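PDB 4C4K: obscurin from Homo sapiens, which probably acts as a giant modular scaffold and signalling protein of muscle, combining protein-binding immunoglobulin domains with RhoGEF and protein kinase activities. Local coordinates for residues P5-R10 and A86-G91; T23-I28 and L59-I64. All coordinates share one frame; numbering follows the deposited sequence.

Contact 1: P5-R10 and A86-G91; sequences PRFLTR and AFAAVG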
# COMPACT_ATOMS: atom_id res chain seq x y z
N PRO A 5 6.19 -1.41 11.37
CA PRO A 5 4.76 -1.23 11.15
C PRO A 5 4.16 -2.23 10.21
O PRO A 5 4.85 -2.74 9.32
CB PRO A 5 4.64 0.21 10.62
CG PRO A 5 5.90 0.88 11.04
CD PRO A 5 6.94 -0.20 10.96
N ARG A 6 2.87 -2.53 10.44
CA ARG A 6 2.11 -3.47 9.62
C ARG A 6 0.67 -3.02 9.45
O ARG A 6 0.05 -2.58 10.40
CB ARG A 6 2.14 -4.88 10.30
CG ARG A 6 1.40 -5.94 9.49
CD ARG A 6 0.78 -7.05 10.30
NE ARG A 6 1.73 -8.14 10.56
CZ ARG A 6 2.19 -8.98 9.64
NH1 ARG A 6 1.82 -8.85 8.37
NH2 ARG A 6 3.03 -9.95 9.97
N PHE A 7 0.15 -3.14 8.23
CA PHE A 7 -1.26 -2.91 7.94
C PHE A 7 -2.01 -4.20 8.28
O PHE A 7 -1.76 -5.23 7.65
CB PHE A 7 -1.46 -2.56 6.46
CG PHE A 7 -1.04 -1.17 6.08
CD1 PHE A 7 -1.93 -0.11 6.15
CD2 PHE A 7 0.26 -0.92 5.63
CE1 PHE A 7 -1.55 1.17 5.76
CE2 PHE A 7 0.65 0.38 5.27
CZ PHE A 7 -0.24 1.42 5.36
N LEU A 8 -2.84 -4.17 9.32
CA LEU A 8 -3.66 -5.32 9.72
C LEU A 8 -4.76 -5.57 8.66
O LEU A 8 -5.09 -6.72 8.39
CB LEU A 8 -4.30 -5.09 11.10
CG LEU A 8 -3.42 -5.26 12.35
CD1 LEU A 8 -4.14 -4.73 13.57
CD2 LEU A 8 -3.06 -6.70 12.59
N THR A 9 -5.32 -4.49 8.06
CA THR A 9 -6.35 -4.60 7.01
C THR A 9 -6.03 -3.72 5.79
O THR A 9 -5.33 -2.72 5.92
CB THR A 9 -7.77 -4.32 7.56
OG1 THR A 9 -7.82 -3.04 8.20
CG2 THR A 9 -8.29 -5.41 8.49
N ARG A 10 -6.55 -4.06 4.63
CA ARG A 10 -6.35 -3.30 3.40
C ARG A 10 -6.84 -1.84 3.55
O ARG A 10 -7.87 -1.63 4.20
CB ARG A 10 -7.04 -3.99 2.20
CG ARG A 10 -8.47 -4.47 2.44
CD ARG A 10 -9.31 -4.38 1.16
NE ARG A 10 -9.21 -3.06 0.55
CZ ARG A 10 -9.58 -2.76 -0.69
NH1 ARG A 10 -10.09 -3.70 -1.48
NH2 ARG A 10 -9.43 -1.53 -1.16
N ALA A 86 5.85 1.10 6.52
CA ALA A 86 4.86 0.35 5.76
C ALA A 86 4.13 1.31 4.83
O ALA A 86 3.81 2.44 5.21
CB ALA A 86 3.88 -0.34 6.71
N PHE A 87 3.88 0.85 3.58
CA PHE A 87 3.15 1.64 2.57
C PHE A 87 1.98 0.82 2.01
O PHE A 87 2.13 -0.38 1.80
CB PHE A 87 4.09 2.01 1.41
CG PHE A 87 5.27 2.87 1.76
CD1 PHE A 87 6.39 2.32 2.39
CD2 PHE A 87 5.31 4.21 1.39
CE1 PHE A 87 7.49 3.12 2.72
CE2 PHE A 87 6.42 5.01 1.71
CZ PHE A 87 7.50 4.45 2.37
N ALA A 88 0.85 1.47 1.69
CA ALA A 88 -0.32 0.85 1.07
C ALA A 88 -1.10 1.96 0.40
O ALA A 88 -1.30 3.01 0.99
CB ALA A 88 -1.20 0.14 2.10
N ALA A 89 -1.51 1.74 -0.85
CA ALA A 89 -2.21 2.77 -1.60
C ALA A 89 -3.65 2.39 -1.83
O ALA A 89 -4.03 1.23 -1.68
CB ALA A 89 -1.50 3.02 -2.92
N VAL A 90 -4.46 3.39 -2.13
CA VAL A 90 -5.89 3.22 -2.42
C VAL A 90 -6.26 4.32 -3.43
O VAL A 90 -5.72 5.43 -3.36
CB VAL A 90 -6.76 3.26 -1.12
CG1 VAL A 90 -6.76 4.66 -0.47
CG2 VAL A 90 -8.19 2.76 -1.37
N GLY A 91 -7.12 3.97 -4.37
CA GLY A 91 -7.61 4.87 -5.41
C GLY A 91 -8.94 5.49 -5.03
O GLY A 91 -9.75 4.89 -4.30

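Contact 2: T23-I28 and L59-I64; sequences TLSCQI and LYRLTI. With EDO (1,2-ethanediol), chain G; EDO (1,2-ethanediol), chain F.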
# COMPACT_ATOMS: atom_id res chain seq x y z
N THR A 23 -14.19 8.98 2.69
CA THR A 23 -13.38 8.66 3.86
C THR A 23 -12.51 7.48 3.51
O THR A 23 -12.96 6.54 2.85
CB THR A 23 -14.16 8.60 5.19
OG1 THR A 23 -13.22 8.56 6.25
CG2 THR A 23 -15.08 7.42 5.29
N LEU A 24 -11.25 7.59 3.88
CA LEU A 24 -10.18 6.64 3.64
C LEU A 24 -9.68 6.20 5.00
O LEU A 24 -9.42 7.04 5.86
CB LEU A 24 -9.04 7.34 2.85
CG LEU A 24 -9.18 7.43 1.28
CD1 LEU A 24 -10.46 8.13 0.82
CD2 LEU A 24 -8.00 8.14 0.68
N SER A 25 -9.60 4.89 5.23
CA SER A 25 -9.15 4.39 6.53
C SER A 25 -8.36 3.09 6.42
O SER A 25 -8.49 2.35 5.44
CB SER A 25 -10.33 4.18 7.48
OG SER A 25 -11.12 3.11 7.01
N CYS A 26 -7.55 2.83 7.45
CA CYS A 26 -6.80 1.59 7.61
C CYS A 26 -6.38 1.38 9.05
O CYS A 26 -6.32 2.31 9.84
CB CYS A 26 -5.62 1.51 6.66
SG CYS A 26 -4.55 2.94 6.73
N GLN A 27 -6.07 0.13 9.37
CA GLN A 27 -5.67 -0.30 10.68
C GLN A 27 -4.19 -0.63 10.61
O GLN A 27 -3.78 -1.45 9.79
CB GLN A 27 -6.49 -1.51 11.10
CG GLN A 27 -6.34 -1.81 12.57
CD GLN A 27 -7.34 -2.81 13.06
OE1 GLN A 27 -7.95 -3.56 12.29
NE2 GLN A 27 -7.53 -2.84 14.36
N ILE A 28 -3.40 0.07 11.44
CA ILE A 28 -1.93 -0.05 11.43
C ILE A 28 -1.41 -0.27 12.86
O ILE A 28 -1.80 0.45 13.76
CB ILE A 28 -1.29 1.25 10.83
CG1 ILE A 28 -1.80 1.58 9.40
CG2 ILE A 28 0.24 1.16 10.86
CD1 ILE A 28 -1.65 3.05 8.97
N LEU A 59 -6.56 2.71 14.35
CA LEU A 59 -7.31 3.02 13.13
C LEU A 59 -7.04 4.49 12.78
O LEU A 59 -7.11 5.36 13.65
CB LEU A 59 -8.82 2.67 13.30
CG LEU A 59 -9.82 2.91 12.10
CD1 LEU A 59 -9.50 2.02 10.89
CD2 LEU A 59 -11.26 2.60 12.52
N TYR A 60 -6.61 4.72 11.54
CA TYR A 60 -6.20 6.03 10.99
C TYR A 60 -7.09 6.41 9.83
O TYR A 60 -7.36 5.59 8.95
CB TYR A 60 -4.73 5.99 10.55
CG TYR A 60 -3.79 5.67 11.69
CD1 TYR A 60 -3.60 4.36 12.11
CD2 TYR A 60 -3.09 6.68 12.34
CE1 TYR A 60 -2.72 4.06 13.15
CE2 TYR A 60 -2.21 6.39 13.39
CZ TYR A 60 -2.05 5.07 13.80
OH TYR A 60 -1.19 4.76 14.83
N ARG A 61 -7.52 7.66 9.80
CA ARG A 61 -8.48 8.15 8.83
C ARG A 61 -8.05 9.45 8.13
O ARG A 61 -7.46 10.35 8.74
CB ARG A 61 -9.83 8.35 9.56
CG ARG A 61 -11.04 8.71 8.69
CD ARG A 61 -12.36 8.66 9.48
NE ARG A 61 -12.50 7.36 10.15
CZ ARG A 61 -12.85 6.22 9.55
NH1 ARG A 61 -13.24 6.23 8.27
NH2 ARG A 61 -12.88 5.09 10.23
N LEU A 62 -8.40 9.52 6.84
CA LEU A 62 -8.36 10.69 5.99
C LEU A 62 -9.77 10.88 5.42
O LEU A 62 -10.21 10.06 4.62
CB LEU A 62 -7.33 10.57 4.85
CG LEU A 62 -7.36 11.74 3.81
CD1 LEU A 62 -7.22 13.13 4.50
CD2 LEU A 62 -6.31 11.54 2.74
N THR A 63 -10.46 11.96 5.83
CA THR A 63 -11.79 12.25 5.29
C THR A 63 -11.65 13.43 4.35
O THR A 63 -11.00 14.41 4.71
CB THR A 63 -12.81 12.55 6.41
OG1 THR A 63 -12.94 11.38 7.22
CG2 THR A 63 -14.18 12.94 5.87
N ILE A 64 -12.24 13.35 3.17
CA ILE A 64 -12.20 14.44 2.18
C ILE A 64 -13.59 14.97 2.03
O ILE A 64 -14.49 14.22 1.66
CB ILE A 64 -11.57 13.97 0.82
CG1 ILE A 64 -10.21 13.28 1.09
CG2 ILE A 64 -11.41 15.17 -0.14
CD1 ILE A 64 -9.61 12.46 -0.12
C1 EDO G . -10.54 7.75 13.44
O1 EDO G . -11.49 8.47 12.69
C2 EDO G . -10.55 6.34 12.87
O2 EDO G . -11.88 5.83 12.91
C1 EDO F . -3.90 10.48 11.25
O1 EDO F . -2.66 10.67 11.90
C2 EDO F . -3.62 9.84 9.87
O2 EDO F . -4.87 9.61 9.24
O HOH W 1 -1.07 2.16 15.62

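Contact 1: P5-R10 and A86-G91
Apolar side-chain packing carries this buried contact between the edge strand 3-14 of one sheet of the immunoglobulin domain and the edge strand 84-92 of the other, and Phe7 does most of it. The side chain leaves the backbone with CG anti to the carbonyl carbon (chi1 -75°), and the second torsion turns the ring so that one face receives the methyl of Ala88. Ala88 CB sits 3.6 Å from the centroid of the Phe7 ring, only 13° off its normal, a CH-pi contact nearly centred on the face. Ala86 CB comes to the same ring obliquely, 3.6 Å from Phe7 CE2. The ring also reaches the backbone between these alanines, with Phe7 CE2 lying 3.5 Å from Phe87 C. Two residues before Phe7, Pro5 CB meets Ala86 CB at 4.0 Å, while Pro5 O comes within 3.7 Å of Ala86 CB.

The backbones hydrogen-bond to other strands, and the polar end of Arg6 reaches another protein. The axes of 5-7 and 86-91 run in roughly the same direction, at 24°, but 6.9 Å apart, too far for sheet pairing. Arg6 and Leu8 bond instead through their backbones to Val29 and Gln27, whereas Ala86 and Ala88 bond to Ala79 and Cys77. Arg6 NH1 makes a salt bridge with an acidic side chain of a neighbouring chain of another protein, and residues 86-88 pair in parallel with a strand of that chain. The poorly ordered Arg10 adds little, only the edge of its guanidinium nearing Val90.

With small methyls against a large flat ring and no polar bond between the segments, the contact rests on shape and exclusion of water; it closes the sandwich here while the outer edge of 86-91 extends its sheet into the partner protein.

Contact 2: T23-I28 and L59-I64
Thr23 OG1 is gripped by two bonds from strand 59-64. Arg61 NH1 donates to Thr23 OG1 at 3.1 Å, with a nearly straight angle of 165° and the hydroxyl oxygen lying in the guanidinium plane, and Thr63 OG1 hydrogen-bonds to Thr23 OG1 at 3.0 Å. Thr23 can meet both because its OG1 is anti to the backbone N (chi1 -168°). Arg61 starts equally extended, then bends at chi3, which lays a guanidinium face over Ser25, with Ser25 CB 3.6 Å from Arg61 NH1. Arg61 NE and NH2 bond to a 1,2-ethanediol, probably from the crystallisation liquor. An alanine in place of Arg61 would probably loosen this polar face, since Thr23 OG1 would lose one of its two bonds and Ser25 its flat cover.

Beneath these side chains, antiparallel backbone bonds join the strands at the Leu24-Leu62 and Cys26-Tyr60 pairs. Leu24 N reaches Leu62 O at 2.8 Å, and Tyr60 N meets Cys26 O at 3.0 Å, nearly along the C=O axis. These are the B and E strands of the I-set immunoglobulin sandwich, and alternation puts Leu24, Cys26, Tyr60 and Leu62 on the face that looks into its core, where Cys26 packs on Cys77 and both leucines on Trp38.

Leu24 CB and Leu62 CB touch at 4.2 Å on this face. Farther along, the side chain of Ile28 crosses Tyr60 at about a right angle, with Ile28 CB 3.9 Å from Tyr60 CE1. The Tyr60 ring turns its edge to Ile28 O, and a water donates to that carbonyl while also hydrogen-bonding to Tyr60 OH. On the polar face, Leu59 folds back so that CD1 lies 3.4 Å from Cys26 O.

How the contacts relate
From the N terminus the chain enters contact 1 through 5-10, then passes into 23-28, the first half of contact 2. Thirty residues later, after strands 35-40, 43-44 and 51-56, strand 59-64 returns beside 23-28 and closes contact 2. The chain then runs along 73-80 and reaches 86-91, which closes contact 1 around the whole of contact 2; the two nest without crossing. Contact 2 lies within one sheet, whereas contact 1 joins an edge of that sheet to an edge of the other. They meet where Phe7 packs on Cys26 and Ile28, and where Thr9 OG1 lies against Gln27 CB, so strand 22-31 links both.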